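Local coordinates for fatty acid/retinol binding protein protein 7, isoform A, confirmed BY transcript evidence (Caenorhabditis elegans, PDB 2W9Y), which probably binds fatty acids such as oleic acid within a mostly helical fold of the nematode fatty-acid and retinol-binding type, at residues G1-V5 and I27-K32; N14-T18 and P136-F140. All blocks are in the same frame, centred on the assembly; numbering follows the deposited sequence.

Each contact brings a chain terminus against the chain flanking the short helix 18-26, at different ends of it. In contact 1 the first residues lie against the turn that leaves the helix and leads into helix 32-39; in contact 2 the last residues run beside the segment that enters it. Both are partly buried. Contact 1, its centre about 16 Å from the chain centre, is joined by one direct hydrogen bond, two waters and a modest apolar patch. Contact 2, its centre about 10 Å from the chain centre, is larger and has three direct hydrogen bonds, a carboxylate at a helix start and two phenylalanine rings. The centres of contact 1 and contact 2 are about 21 Å apart.

Contact 1: residues G1-V5 and I27-K32; sequences GAMSV and ITADEK. With SO4 (sulfate ion), chain B.
Ile27 O accepts a hydrogen bond from each of two waters, which in turn accept from Ala2 N and Met3 N. Lys32 NZ reaches across and donates directly to Ala2 O at 2.9 Å, tilted 29° from the carbonyl plane. The lysine chain is extended throughout, with CG anti to the backbone N (chi1 -172°), and passes alongside the Ala2 carbonyl, Lys32 CD 3.3 Å from Ala2 O and 4.0 Å from Ala2 CB. Lys32 CG also meets Met3 SD at 4.0 Å. Cut back to an alanine here, the side chain would probably leave Ala2 O without its lysine donor and take away the methylenes that lie against Met3 SD. The 27-32 turn leads into helix 32-39 and carries an ST motif: Glu31 N donates to Thr28 OG1, while Thr28 N returns a bond of 2.9 Å to Glu31 OE1, from above the carboxylate plane. Arg65 pairs with Glu31 OE2. On the inner side Met3 CG, beside the backbone N and anti to the carbonyl carbon (chi1 -70°), packs 3.7 Å from Ile27 CB; helix 82-104 touches Met3 through Leu99 and Leu102, and Leu62 of helix 60-75 touches Ile27.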
ATOM      1  N   GLY A   1      12.228   3.169 -12.189  1.00 25.19           N
ATOM      2  CA  GLY A   1      11.524   3.303 -13.508  1.00 23.26           C
ATOM      3  C   GLY A   1      10.477   4.416 -13.407  1.00 22.78           C
ATOM      4  O   GLY A   1      10.742   5.449 -12.750  1.00 22.77           O
ATOM      5  N   ALA A   2       9.314   4.239 -14.045  1.00 20.74           N
ATOM      6  CA  ALA A   2       8.342   5.334 -14.053  1.00 20.03           C
ATOM      7  C   ALA A   2       7.920   5.791 -12.634  1.00 19.37           C
ATOM      8  O   ALA A   2       7.732   7.014 -12.378  1.00 17.41           O
ATOM      9  CB  ALA A   2       7.142   4.958 -14.855  1.00 19.51           C
ATOM     10  N   MET A   3       7.711   4.830 -11.724  1.00 19.36           N
ATOM     11  CA  MET A   3       7.178   5.198 -10.414  1.00 19.62           C
ATOM     12  C   MET A   3       8.077   5.899  -9.390  1.00 20.87           C
ATOM     13  O   MET A   3       7.579   6.678  -8.568  1.00 23.71           O
ATOM     14  CB  MET A   3       6.462   4.012  -9.794  1.00 19.14           C
ATOM     15  CG  MET A   3       5.165   3.723 -10.537  1.00 19.25           C
ATOM     16  SD  MET A   3       3.883   4.988 -10.179  1.00 24.07           S
ATOM     17  CE  MET A   3       3.708   4.780  -8.403  1.00 23.57           C
ATOM     18  N   SER A   4       9.375   5.643  -9.404  1.00 20.96           N
ATOM     19  CA  SER A   4      10.298   6.238  -8.421  1.00 18.83           C
ATOM     20  C   SER A   4      10.023   5.741  -6.967  1.00 17.02           C
ATOM     21  O   SER A   4      10.190   6.501  -6.014  1.00 14.73           O
ATOM     22  CB  SER A   4      10.276   7.786  -8.431  1.00 19.69           C
ATOM     23  OG  SER A   4      10.489   8.399  -9.698  1.00 22.92           O
ATOM     24  N   VAL A   5       9.658   4.482  -6.790  1.00 15.76           N
ATOM     25  CA  VAL A   5       9.533   3.903  -5.401  1.00 15.44           C
ATOM     26  C   VAL A   5      10.774   4.072  -4.529  1.00 14.57           C
ATOM     27  O   VAL A   5      10.690   4.257  -3.318  1.00 14.65           O
ATOM     28  CB  VAL A   5       9.230   2.385  -5.469  1.00 18.00           C
ATOM     29  CG1 VAL A   5       9.473   1.735  -4.098  1.00 16.68           C
ATOM     30  CG2 VAL A   5       7.729   2.187  -5.907  1.00 20.97           C
ATOM     31  N   ILE A  27       4.886  -0.865 -13.332  1.00 16.55           N
ATOM     32  CA  ILE A  27       4.223   0.213 -14.062  1.00 15.33           C
ATOM     33  C   ILE A  27       5.158   0.705 -15.160  1.00 15.16           C
ATOM     34  O   ILE A  27       6.270   1.144 -14.868  1.00 14.89           O
ATOM     35  CB  ILE A  27       3.942   1.449 -13.139  1.00 14.80           C
ATOM     36  CG1 ILE A  27       3.000   1.099 -11.984  1.00 15.74           C
ATOM     37  CG2 ILE A  27       3.317   2.615 -13.908  1.00 16.50           C
ATOM     38  CD1 ILE A  27       1.834   0.229 -12.406  1.00 16.41           C
ATOM     39  N   THR A  28       4.696   0.648 -16.407  1.00 14.32           N
ATOM     40  CA  THR A  28       5.471   1.125 -17.562  1.00 15.39           C
ATOM     41  C   THR A  28       5.285   2.623 -17.742  1.00 15.02           C
ATOM     42  O   THR A  28       4.432   3.255 -17.088  1.00 14.77           O
ATOM     43  CB  THR A  28       4.973   0.439 -18.860  1.00 15.45           C
ATOM     44  OG1 THR A  28       3.583   0.745 -19.032  1.00 16.88           O
ATOM     45  CG2 THR A  28       5.146  -1.073 -18.844  1.00 16.23           C
ATOM     46  N   ALA A  29       6.031   3.211 -18.681  1.00 14.56           N
ATOM     47  CA  ALA A  29       5.990   4.648 -18.814  1.00 15.24           C
ATOM     48  C   ALA A  29       4.625   5.053 -19.332  1.00 14.46           C
ATOM     49  O   ALA A  29       4.135   6.165 -18.995  1.00 15.19           O
ATOM     50  CB  ALA A  29       7.089   5.147 -19.794  1.00 16.85           C
ATOM     51  N   ASP A  30       4.006   4.196 -20.150  1.00 12.38           N
ATOM     52  CA  ASP A  30       2.655   4.581 -20.660  1.00 13.97           C
ATOM     53  C   ASP A  30       1.515   4.283 -19.659  1.00 13.31           C
ATOM     54  O   ASP A  30       0.428   4.893 -19.756  1.00 12.68           O
ATOM     55  CB  ASP A  30       2.331   3.939 -22.008  1.00 14.24           C
ATOM     56  CG  ASP A  30       2.203   2.448 -21.919  1.00 18.40           C
ATOM     57  OD1 ASP A  30       3.205   1.805 -21.621  1.00 21.29           O
ATOM     58  OD2 ASP A  30       1.089   1.899 -22.109  1.00 23.25           O
ATOM     59  N   GLU A  31       1.792   3.410 -18.683  1.00 12.38           N
ATOM     60  CA  GLU A  31       0.813   3.093 -17.612  1.00 12.82           C
ATOM     61  C   GLU A  31       0.687   4.136 -16.503  1.00 13.62           C
ATOM     62  O   GLU A  31      -0.418   4.401 -15.995  1.00 11.27           O
ATOM     63  CB  GLU A  31       1.138   1.746 -17.006  1.00 13.53           C
ATOM     64  CG  GLU A  31       0.735   0.568 -17.957  1.00 16.37           C
ATOM     65  CD  GLU A  31       1.362  -0.728 -17.520  1.00 18.42           C
ATOM     66  OE1 GLU A  31       2.126  -0.744 -16.527  1.00 17.51           O
ATOM     67  OE2 GLU A  31       1.104  -1.779 -18.139  1.00 19.92           O
ATOM     68  N   LYS A  32       1.818   4.741 -16.130  1.00 14.03           N
ATOM     69  CA  LYS A  32       1.794   5.714 -15.061  1.00 15.27           C
ATOM     70  C   LYS A  32       0.776   6.849 -15.311  1.00 14.22           C
ATOM     71  O   LYS A  32       0.038   7.218 -14.414  1.00 14.60           O
ATOM     72  CB  LYS A  32       3.198   6.253 -14.775  1.00 15.30           C
ATOM     73  CG  LYS A  32       3.212   7.113 -13.547  1.00 16.68           C
ATOM     74  CD  LYS A  32       4.605   7.602 -13.209  1.00 18.78           C
ATOM     75  CE  LYS A  32       4.581   8.632 -12.099  1.00 15.04           C
ATOM     76  NZ  LYS A  32       5.940   9.257 -12.000  1.00 13.97           N
TER
HETATM   77  S   SO4 B1139      14.210   4.901  -9.832  1.00 45.21           S
HETATM   78  O1  SO4 B1139      13.124   5.623 -10.460  1.00 46.00           O
HETATM   79  O2  SO4 B1139      14.019   3.469 -10.054  1.00 47.71           O
HETATM   80  O3  SO4 B1139      15.488   5.360 -10.385  1.00 46.42           O
HETATM   81  O4  SO4 B1139      14.085   5.186  -8.394  1.00 48.70           O
HETATM   82  O   HOH W   1       9.012   2.002 -15.703  1.00 23.87           O
HETATM   83  O   HOH W   2       7.419   1.893 -12.266  1.00 18.94           O

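Contact 2: residues N14-T18 and P136-F140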
ATOM      1  N   ASN A  14       9.660   0.418   4.556  1.00 12.38           N
ATOM      2  CA  ASN A  14       9.540  -0.641   5.527  1.00 11.85           C
ATOM      3  C   ASN A  14       8.174  -1.297   5.638  1.00 10.52           C
ATOM      4  O   ASN A  14       8.111  -2.540   5.804  1.00 10.37           O
ATOM      5  CB  ASN A  14       9.912  -0.154   6.926  1.00 10.90           C
ATOM      6  CG  ASN A  14      11.381   0.000   7.142  1.00 12.76           C
ATOM      7  OD1 ASN A  14      12.189  -0.319   6.273  1.00 14.63           O
ATOM      8  ND2 ASN A  14      11.752   0.554   8.299  1.00 14.36           N
ATOM      9  N   PHE A  15       7.085  -0.505   5.539  1.00 10.07           N
ATOM     10  CA  PHE A  15       5.719  -0.993   5.724  1.00  9.46           C
ATOM     11  C   PHE A  15       5.022  -1.524   4.436  1.00  8.64           C
ATOM     12  O   PHE A  15       3.915  -2.034   4.511  1.00  9.32           O
ATOM     13  CB  PHE A  15       4.827   0.131   6.318  1.00  9.03           C
ATOM     14  CG  PHE A  15       5.160   0.422   7.714  1.00 12.18           C
ATOM     15  CD1 PHE A  15       4.836  -0.496   8.715  1.00 10.23           C
ATOM     16  CD2 PHE A  15       5.867   1.552   8.048  1.00 11.95           C
ATOM     17  CE1 PHE A  15       5.210  -0.262  10.049  1.00 12.12           C
ATOM     18  CE2 PHE A  15       6.177   1.835   9.386  1.00 14.77           C
ATOM     19  CZ  PHE A  15       5.868   0.940  10.372  1.00  9.68           C
ATOM     20  N   PHE A  16       5.639  -1.358   3.266  1.00  8.60           N
ATOM     21  CA  PHE A  16       4.972  -1.710   2.003  1.00  8.17           C
ATOM     22  C   PHE A  16       4.840  -3.254   1.862  1.00  8.33           C
ATOM     23  O   PHE A  16       5.840  -3.936   1.954  1.00  9.34           O
ATOM     24  CB  PHE A  16       5.770  -1.166   0.764  1.00 10.15           C
ATOM     25  CG  PHE A  16       5.261   0.172   0.264  1.00 11.06           C
ATOM     26  CD1 PHE A  16       5.317   1.339   1.067  1.00 12.66           C
ATOM     27  CD2 PHE A  16       4.665   0.259  -0.971  1.00 13.40           C
ATOM     28  CE1 PHE A  16       4.798   2.547   0.603  1.00 12.64           C
ATOM     29  CE2 PHE A  16       4.170   1.447  -1.452  1.00 13.24           C
ATOM     30  CZ  PHE A  16       4.222   2.599  -0.667  1.00 12.41           C
ATOM     31  N   PRO A  17       3.619  -3.772   1.673  1.00  7.53           N
ATOM     32  CA  PRO A  17       3.553  -5.210   1.261  1.00  7.76           C
ATOM     33  C   PRO A  17       4.233  -5.443  -0.076  1.00  8.27           C
ATOM     34  O   PRO A  17       4.323  -4.534  -0.901  1.00  9.16           O
ATOM     35  CB  PRO A  17       2.057  -5.484   1.127  1.00  8.17           C
ATOM     36  CG  PRO A  17       1.368  -4.403   2.058  1.00  7.92           C
ATOM     37  CD  PRO A  17       2.247  -3.180   1.831  1.00  7.46           C
ATOM     38  N   THR A  18       4.736  -6.657  -0.268  1.00  8.45           N
ATOM     39  CA  THR A  18       5.426  -7.074  -1.500  1.00  9.35           C
ATOM     40  C   THR A  18       4.595  -6.794  -2.736  1.00 10.20           C
ATOM     41  O   THR A  18       5.134  -6.238  -3.768  1.00 10.42           O
ATOM     42  CB  THR A  18       5.901  -8.544  -1.430  1.00  8.21           C
ATOM     43  OG1 THR A  18       6.948  -8.606  -0.423  1.00 10.89           O
ATOM     44  CG2 THR A  18       6.550  -8.958  -2.797  1.00  7.67           C
ATOM     45  N   PRO A 136       5.466 -11.452   6.851  1.00  8.67           N
ATOM     46  CA  PRO A 136       6.881 -11.742   7.167  1.00  8.60           C
ATOM     47  C   PRO A 136       7.788 -10.848   6.314  1.00  9.71           C
ATOM     48  O   PRO A 136       8.967 -10.689   6.640  1.00  9.25           O
ATOM     49  CB  PRO A 136       7.056 -13.229   6.763  1.00 10.13           C
ATOM     50  CG  PRO A 136       5.846 -13.518   5.865  1.00 10.37           C
ATOM     51  CD  PRO A 136       4.764 -12.590   6.218  1.00  8.61           C
ATOM     52  N   ASP A 137       7.197 -10.193   5.303  1.00  7.97           N
ATOM     53  CA  ASP A 137       7.979  -9.314   4.384  1.00  8.34           C
ATOM     54  C   ASP A 137       8.040  -7.851   4.847  1.00  7.02           C
ATOM     55  O   ASP A 137       8.778  -7.032   4.267  1.00  9.38           O
ATOM     56  CB  ASP A 137       7.373  -9.353   2.965  1.00  7.85           C
ATOM     57  CG  ASP A 137       5.888  -9.038   2.962  1.00 10.10           C
ATOM     58  OD1 ASP A 137       5.180  -9.276   4.015  1.00  8.16           O
ATOM     59  OD2 ASP A 137       5.408  -8.606   1.900  1.00  9.48           O
ATOM     60  N   ILE A 138       7.285  -7.511   5.885  1.00  7.62           N
ATOM     61  CA  ILE A 138       7.257  -6.140   6.391  1.00  7.42           C
ATOM     62  C   ILE A 138       8.182  -5.935   7.605  1.00  9.40           C
ATOM     63  O   ILE A 138       8.285  -6.796   8.444  1.00  9.78           O
ATOM     64  CB  ILE A 138       5.770  -5.806   6.787  1.00  7.51           C
ATOM     65  CG1 ILE A 138       4.999  -5.584   5.480  1.00  8.01           C
ATOM     66  CG2 ILE A 138       5.667  -4.559   7.738  1.00  7.36           C
ATOM     67  CD1 ILE A 138       3.467  -5.166   5.705  1.00 11.30           C
ATOM     68  N   LYS A 139       8.872  -4.790   7.651  1.00  9.60           N
ATOM     69  CA  LYS A 139       9.679  -4.415   8.796  1.00 11.91           C
ATOM     70  C   LYS A 139       8.836  -3.452   9.687  1.00 12.47           C
ATOM     71  O   LYS A 139       8.773  -2.231   9.437  1.00 10.92           O
ATOM     72  CB  LYS A 139      10.968  -3.735   8.318  1.00 11.00           C
ATOM     73  CG  LYS A 139      12.013  -3.484   9.484  1.00 12.03           C
ATOM     74  CD  LYS A 139      13.255  -2.742   8.978  1.00 16.27           C
ATOM     75  CE  LYS A 139      14.107  -2.341  10.176  1.00 23.34           C
ATOM     76  NZ  LYS A 139      15.339  -1.695   9.685  1.00 28.64           N
ATOM     77  N   PHE A 140       8.224  -3.981  10.737  1.00 12.39           N
ATOM     78  CA  PHE A 140       7.287  -3.185  11.493  1.00 14.88           C
ATOM     79  C   PHE A 140       8.015  -2.185  12.384  1.00 18.13           C
ATOM     80  O   PHE A 140       9.168  -2.428  12.821  1.00 21.11           O
ATOM     81  CB  PHE A 140       6.409  -4.095  12.384  1.00 13.10           C
ATOM     82  CG  PHE A 140       5.369  -4.824  11.616  1.00  9.29           C
ATOM     83  CD1 PHE A 140       4.179  -4.208  11.319  1.00  9.05           C
ATOM     84  CD2 PHE A 140       5.586  -6.134  11.174  1.00  7.73           C
ATOM     85  CE1 PHE A 140       3.222  -4.828  10.554  1.00  7.74           C
ATOM     86  CE2 PHE A 140       4.629  -6.784  10.433  1.00  7.65           C
ATOM     87  CZ  PHE A 140       3.422  -6.180  10.137  1.00  7.60           C
ATOM     88  OXT PHE A 140       7.468  -1.123  12.749  1.00 21.75           O
TER
HETATM   89  O   HOH W   3       9.549   0.202  10.345  1.00 25.08           O
HETATM   90  O   HOH W   4      14.873  -0.328   6.747  1.00 27.06           O
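One face of the Phe15 ring receives the carbonyl oxygen of Lys139, 4.1 Å above the plane and offset toward the rim. The terminal carboxylate approaches the same ring obliquely, Phe140 OXT lying 3.5 Å from Phe15 CZ, and Phe140 CD1 is 4.3 Å from Phe15 CE1. Beyond these segments, Tyr87, Leu91 and Met94 of helix 82-104 touch the Phe15 side chain, the Phe140 ring stacks with Phe120, and His117 ND1 is hydrogen-bonded to Phe140 OXT. Ile138 packs against residues of both segments: its CG2 sits over the centre of one face of the Phe140 ring, and its CD1 reaches to 3.4 Å from Phe15 O. With CG1 beside the backbone N and the chain then extended (chi2 -177°), CD1 also meets Pro17 CG. The two segments thus join the C-terminal tail, after helix 125-134, to the start of helix 18-26, where Pro17 takes the N-cap position. There the carboxylate of Asp137 accepts twice at OD2, from Thr18 N nearly along the C-O axis and from Thr18 OG1 at 2.8 Å on its anti lone pair; Arg76 adds a salt bridge to this oxygen. The backbone is joined at Lys139 N, which donates to Asn14 O at 3.0 Å. Next to this bond, the Asn14 side chain and the extended Lys139 chain lie side by side, pointing the same way, with Asn14 ND2 3.7 Å from Lys139 CD. Two waters bridge the pair, one between Asn14 ND2 and Lys139 O, the other between Asn14 OD1 and Lys139 NZ.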